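Local structure of prephenate dehydrogenase (Aquifex aeolicus, 2G5C) at residues 28-33 with 59-64. The protein probably catalyses the NAD-dependent oxidative decarboxylation of prephenate to 4-hydroxyphenylpyruvate, a step on the pathway to tyrosine. Residues are numbered along the deposited sequence; the frame is centred on the assembly and turned at random.
Sequences KIYGYD and EDFSPD. With NAD (nicotinamide-adenine-dinucleotide), chain E.
Tyr30 and Phe61 lie ring on ring in an offset stack, their centroids 4.3 Å apart and their planes only 11° from parallel. The overlap is uneven. Tyr30 CD1 sits over the centre of the phenylalanine ring, while Phe61 CG comes down nearer the rim of the tyrosine, and Phe61 CB reaches the same face, making a CH-pi contact 3.8 Å from the Tyr30 ring centroid. Toward the strand backbone, Tyr30 CB packs against Phe61 CD1 at 3.4 Å, and Gly31 O lies at the edge of the Phe61 ring, near its plane, 3.9 Å from CE1. In both residues CG stands anti to the carbonyl carbon (chi1 -63° in Tyr30, -56° in Phe61), and with these torsions the two rings lie face over face. The stack joins strand 28-32, the second strand of the Rossmann-type nucleotide-binding domain, to the loop leading into strand 65-68. Phe61 also touches Glu50 and Thr52 of strand 50-52, and Tyr30 touches Asn3 of the neighbouring strand 3-7. Strand 28-32 runs on toward the cofactor: just past its end, Asp33 takes both adenosine ribose hydroxyls of NAD, OD1 accepting from O2B at 2.6 Å and OD2 from O3B at 2.7 Å. Each carboxylate oxygen is also bonded to a backbone amide, OD1 to that of Asn35 and OD2 to that of Val9, which would restrict the rotation of the carboxylate.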
loop_
_atom_site.group_PDB
_atom_site.type_symbol
_atom_site.label_atom_id
_atom_site.label_comp_id
_atom_site.label_asym_id
_atom_site.label_seq_id
_atom_site.Cartn_x
_atom_site.Cartn_y
_atom_site.Cartn_z
ATOM N N LYS A 28 -23.998 -13.082 -30.934
ATOM C CA LYS A 28 -22.712 -13.735 -31.153
ATOM C C LYS A 28 -21.551 -12.937 -30.580
ATOM O O LYS A 28 -21.520 -11.709 -30.672
ATOM C CB LYS A 28 -22.476 -13.964 -32.649
ATOM C CG LYS A 28 -23.164 -15.203 -33.209
ATOM C CD LYS A 28 -22.479 -16.468 -32.711
ATOM C CE LYS A 28 -23.263 -17.718 -33.080
ATOM N NZ LYS A 28 -24.607 -17.732 -32.435
ATOM N N ILE A 29 -20.601 -13.646 -29.980
ATOM C CA ILE A 29 -19.423 -13.018 -29.401
ATOM C C ILE A 29 -18.202 -13.614 -30.077
ATOM O O ILE A 29 -17.935 -14.807 -29.967
ATOM C CB ILE A 29 -19.343 -13.257 -27.884
ATOM C CG1 ILE A 29 -20.565 -12.636 -27.202
ATOM C CG2 ILE A 29 -18.076 -12.638 -27.331
ATOM C CD1 ILE A 29 -20.639 -12.878 -25.712
ATOM N N TYR A 30 -17.469 -12.769 -30.785
ATOM C CA TYR A 30 -16.286 -13.196 -31.512
ATOM C C TYR A 30 -15.029 -12.640 -30.869
ATOM O O TYR A 30 -15.092 -11.725 -30.043
ATOM C CB TYR A 30 -16.374 -12.710 -32.961
ATOM C CG TYR A 30 -17.535 -13.283 -33.731
ATOM C CD1 TYR A 30 -17.530 -14.613 -34.145
ATOM C CD2 TYR A 30 -18.645 -12.498 -34.043
ATOM C CE1 TYR A 30 -18.600 -15.150 -34.854
ATOM C CE2 TYR A 30 -19.722 -13.024 -34.752
ATOM C CZ TYR A 30 -19.694 -14.352 -35.154
ATOM O OH TYR A 30 -20.756 -14.884 -35.860
ATOM N N GLY A 31 -13.886 -13.189 -31.261
ATOM C CA GLY A 31 -12.635 -12.724 -30.706
ATOM C C GLY A 31 -11.502 -12.662 -31.706
ATOM O O GLY A 31 -11.455 -13.427 -32.669
ATOM N N TYR A 32 -10.599 -11.713 -31.479
ATOM C CA TYR A 32 -9.417 -11.528 -32.307
ATOM C C TYR A 32 -8.255 -11.373 -31.346
ATOM O O TYR A 32 -8.290 -10.535 -30.442
ATOM C CB TYR A 32 -9.515 -10.273 -33.177
ATOM C CG TYR A 32 -8.175 -9.869 -33.758
ATOM C CD1 TYR A 32 -7.469 -10.731 -34.598
ATOM C CD2 TYR A 32 -7.581 -8.655 -33.417
ATOM C CE1 TYR A 32 -6.202 -10.396 -35.078
ATOM C CE2 TYR A 32 -6.312 -8.310 -33.889
ATOM C CZ TYR A 32 -5.630 -9.185 -34.715
ATOM O OH TYR A 32 -4.366 -8.864 -35.157
ATOM N N ASP A 33 -7.225 -12.185 -31.542
ATOM C CA ASP A 33 -6.057 -12.155 -30.682
ATOM C C ASP A 33 -4.880 -12.693 -31.484
ATOM O O ASP A 33 -5.058 -13.555 -32.344
ATOM C CB ASP A 33 -6.307 -13.039 -29.458
ATOM C CG ASP A 33 -5.386 -12.713 -28.303
ATOM O OD1 ASP A 33 -4.160 -12.909 -28.433
ATOM O OD2 ASP A 33 -5.900 -12.254 -27.260
ATOM N N GLU A 59 -13.667 -9.626 -40.890
ATOM C CA GLU A 59 -14.776 -9.247 -41.766
ATOM C C GLU A 59 -15.819 -10.357 -41.884
ATOM O O GLU A 59 -16.983 -10.084 -42.162
ATOM C CB GLU A 59 -14.275 -8.861 -43.162
ATOM C CG GLU A 59 -13.998 -10.028 -44.096
ATOM C CD GLU A 59 -13.736 -9.570 -45.522
ATOM O OE1 GLU A 59 -14.479 -8.686 -46.010
ATOM O OE2 GLU A 59 -12.801 -10.095 -46.159
ATOM N N ASP A 60 -15.408 -11.605 -41.665
ATOM C CA ASP A 60 -16.345 -12.723 -41.744
ATOM C C ASP A 60 -17.321 -12.666 -40.579
ATOM O O ASP A 60 -18.421 -13.210 -40.650
ATOM C CB ASP A 60 -15.594 -14.057 -41.727
ATOM C CG ASP A 60 -14.847 -14.326 -43.019
ATOM O OD1 ASP A 60 -13.980 -15.224 -43.030
ATOM O OD2 ASP A 60 -15.128 -13.647 -44.028
ATOM N N PHE A 61 -16.908 -11.993 -39.509
ATOM C CA PHE A 61 -17.730 -11.846 -38.312
ATOM C C PHE A 61 -18.617 -10.612 -38.427
ATOM O O PHE A 61 -19.579 -10.464 -37.672
ATOM C CB PHE A 61 -16.846 -11.682 -37.068
ATOM C CG PHE A 61 -15.852 -12.792 -36.856
ATOM C CD1 PHE A 61 -14.788 -12.617 -35.973
ATOM C CD2 PHE A 61 -15.983 -14.013 -37.510
ATOM C CE1 PHE A 61 -13.868 -13.637 -35.739
ATOM C CE2 PHE A 61 -15.066 -15.042 -37.284
ATOM C CZ PHE A 61 -14.006 -14.850 -36.395
ATOM N N SER A 62 -18.280 -9.730 -39.367
ATOM C CA SER A 62 -19.019 -8.485 -39.580
ATOM C C SER A 62 -19.493 -7.915 -38.245
ATOM O O SER A 62 -20.687 -7.760 -38.007
ATOM C CB SER A 62 -20.217 -8.723 -40.501
ATOM O OG SER A 62 -21.143 -9.614 -39.910
ATOM N N PRO A 63 -18.550 -7.591 -37.350
ATOM C CA PRO A 63 -18.901 -7.041 -36.037
ATOM C C PRO A 63 -19.441 -5.619 -36.086
ATOM O O PRO A 63 -18.967 -4.792 -36.864
ATOM C CB PRO A 63 -17.589 -7.137 -35.268
ATOM C CG PRO A 63 -16.568 -6.903 -36.340
ATOM C CD PRO A 63 -17.087 -7.728 -37.495
ATOM N N ASP A 64 -20.445 -5.344 -35.259
ATOM C CA ASP A 64 -21.025 -4.008 -35.200
ATOM C C ASP A 64 -20.754 -3.358 -33.843
ATOM O O ASP A 64 -21.097 -2.198 -33.613
ATOM C CB ASP A 64 -22.527 -4.061 -35.490
ATOM C CG ASP A 64 -23.242 -5.144 -34.714
ATOM O OD1 ASP A 64 -24.441 -5.364 -34.991
ATOM O OD2 ASP A 64 -22.618 -5.774 -33.835
HETATM P PA NAD E . -4.061 -9.727 -20.761
HETATM O O1A NAD E . -4.802 -10.649 -19.886
HETATM O O2A NAD E . -2.563 -9.931 -20.831
HETATM O O5B NAD E . -4.733 -9.835 -22.200
HETATM C C5B NAD E . -4.233 -9.076 -23.263
HETATM C C4B NAD E . -4.514 -9.806 -24.564
HETATM O O4B NAD E . -3.946 -8.997 -25.560
HETATM C C3B NAD E . -3.791 -11.169 -24.666
HETATM O O3B NAD E . -4.700 -12.249 -24.846
HETATM C C2B NAD E . -2.818 -10.956 -25.828
HETATM O O2B NAD E . -2.504 -12.100 -26.594
HETATM C C1B NAD E . -3.556 -9.872 -26.577
HETATM N N9A NAD E . -2.834 -9.068 -27.579
HETATM C C8A NAD E . -1.572 -8.524 -27.520
HETATM N N7A NAD E . -1.334 -7.866 -28.667
HETATM C C5A NAD E . -2.421 -7.975 -29.463
HETATM C C6A NAD E . -2.754 -7.509 -30.744
HETATM N N6A NAD E . -1.902 -6.782 -31.445
HETATM N N1A NAD E . -4.002 -7.814 -31.289
HETATM C C2A NAD E . -4.923 -8.579 -30.572
HETATM N N3A NAD E . -4.603 -9.045 -29.304
HETATM C C4A NAD E . -3.373 -8.740 -28.774
HETATM O O3 NAD E . -4.327 -8.166 -20.351
HETATM P PN NAD E . -5.624 -7.597 -19.591
HETATM O O1N NAD E . -6.800 -8.376 -20.024
HETATM O O2N NAD E . -5.331 -7.600 -18.132
HETATM O O5D NAD E . -5.795 -6.049 -20.017
HETATM C C5D NAD E . -6.080 -5.678 -21.352
HETATM C C4D NAD E . -6.322 -4.160 -21.510
HETATM O O4D NAD E . -7.175 -3.697 -20.475
HETATM C C3D NAD E . -5.108 -3.221 -21.505
HETATM O O3D NAD E . -5.208 -2.343 -22.628
HETATM C C2D NAD E . -5.174 -2.454 -20.194
HETATM O O2D NAD E . -4.686 -1.120 -20.303
HETATM C C1D NAD E . -6.655 -2.552 -19.830
HETATM N N1N NAD E . -6.985 -2.648 -18.374
HETATM C C2N NAD E . -6.361 -3.639 -17.618
HETATM C C3N NAD E . -6.647 -3.757 -16.252
HETATM C C7N NAD E . -5.966 -4.831 -15.453
HETATM O O7N NAD E . -6.267 -4.919 -14.122
HETATM N N7N NAD E . -5.101 -5.686 -15.968
HETATM C C4N NAD E . -7.576 -2.857 -15.661
HETATM C C5N NAD E . -8.203 -1.856 -16.438
HETATM C C6N NAD E . -7.895 -1.762 -17.805
#